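Local coordinates for DNA mismatch repair protein MUTS (Thermus aquaticus, PDB 1EWQ), which recognises mispaired and unpaired bases in DNA as the first step of mismatch repair, and has a weak ATPase activity, at the interface of chains A and B. Residues are numbered along the deposited sequence; one frame, centred on the assembly and turned at random. Chains: chain A/B, DNA mismatch repair protein MUTS.

The interface of chains A and B. Residues chain A 470-471; chain B 445-446, 467.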
# COMPACT_ATOMS: atom_id res chain seq x y z
N LEU A 470 42.37 28.52 -16.56
CA LEU A 470 41.97 27.78 -15.38
C LEU A 470 42.79 28.26 -14.20
O LEU A 470 43.63 29.14 -14.33
CB LEU A 470 42.14 26.27 -15.59
CG LEU A 470 41.26 25.70 -16.71
CD1 LEU A 470 42.10 25.43 -17.95
CD2 LEU A 470 40.60 24.42 -16.23
N LYS A 471 42.53 27.67 -13.04
CA LYS A 471 43.23 28.05 -11.83
C LYS A 471 44.75 28.08 -12.02
O LYS A 471 45.39 29.08 -11.72
CB LYS A 471 42.86 27.09 -10.69
CG LYS A 471 43.08 27.65 -9.29
CD LYS A 471 42.44 29.03 -9.13
CE LYS A 471 42.40 29.45 -7.67
NZ LYS A 471 43.73 29.27 -7.00
N VAL B 445 35.51 29.14 -4.94
CA VAL B 445 36.81 28.81 -5.51
C VAL B 445 37.67 30.00 -5.92
O VAL B 445 38.86 30.05 -5.60
CB VAL B 445 36.65 27.90 -6.74
CG1 VAL B 445 38.02 27.53 -7.30
CG2 VAL B 445 35.87 26.64 -6.36
N PHE B 446 37.09 30.95 -6.65
CA PHE B 446 37.87 32.10 -7.11
C PHE B 446 37.56 33.39 -6.37
O PHE B 446 38.20 34.42 -6.61
CB PHE B 446 37.66 32.30 -8.61
CG PHE B 446 37.91 31.07 -9.44
CD1 PHE B 446 36.96 30.05 -9.50
CD2 PHE B 446 39.10 30.92 -10.15
CE1 PHE B 446 37.19 28.90 -10.25
CE2 PHE B 446 39.34 29.77 -10.91
CZ PHE B 446 38.38 28.76 -10.96
N VAL B 467 40.92 34.88 -14.71
CA VAL B 467 41.14 33.81 -13.74
C VAL B 467 40.35 32.55 -14.09
O VAL B 467 40.71 31.44 -13.67
CB VAL B 467 40.73 34.26 -12.32
CG1 VAL B 467 41.13 33.20 -11.31
CG2 VAL B 467 41.40 35.59 -12.00
O HOH W 1 43.58 31.26 -12.73
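The ring of B:Phe446 meets A:Lys471 at one edge. A:Lys471 CD lies above the plane and outside the rim, 3.7 Å from CE2 of B:Phe446. It therefore touches the edge obliquely, not the ring centre. The same face is covered within chain B by CG1 of B:Val445, over CD1 and CE1. CG1 of B:Val467 packs against the ring edge at CD2. The carbonyl oxygen of B:Val467 lies beyond that edge, on the opposite side of the plane from the lysine.

This is the clamp region of the MutS family, where the two subunits meet far from their ATPase domains. The contact probably helps close the dimer around DNA. A:Leu470 and A:Lys471 lie in the turn between strands 465-469 and 473-477.

With CG anti to the backbone N (chi1 -158°) and a bend at chi2, A:Lys471 brings CD to the ring edge. The two side chains pass in opposite directions. CE of A:Lys471 comes to 4.1 Å from the backbone O of B:Val445, a loose approach. The bend at chi4 goes with NZ heading away from the ring.

A water joins the backbones beside this apolar contact. The water is 2.7 Å from A:Leu470 O and 3.0 Å from A:Lys471 O. The water is 3.0 Å from B:Val467 O. The A:Leu470 and B:Val467 oxygens are 3.8 Å apart, and the water probably eases their approach. The two-fold axis repeats the patch with the chains exchanged.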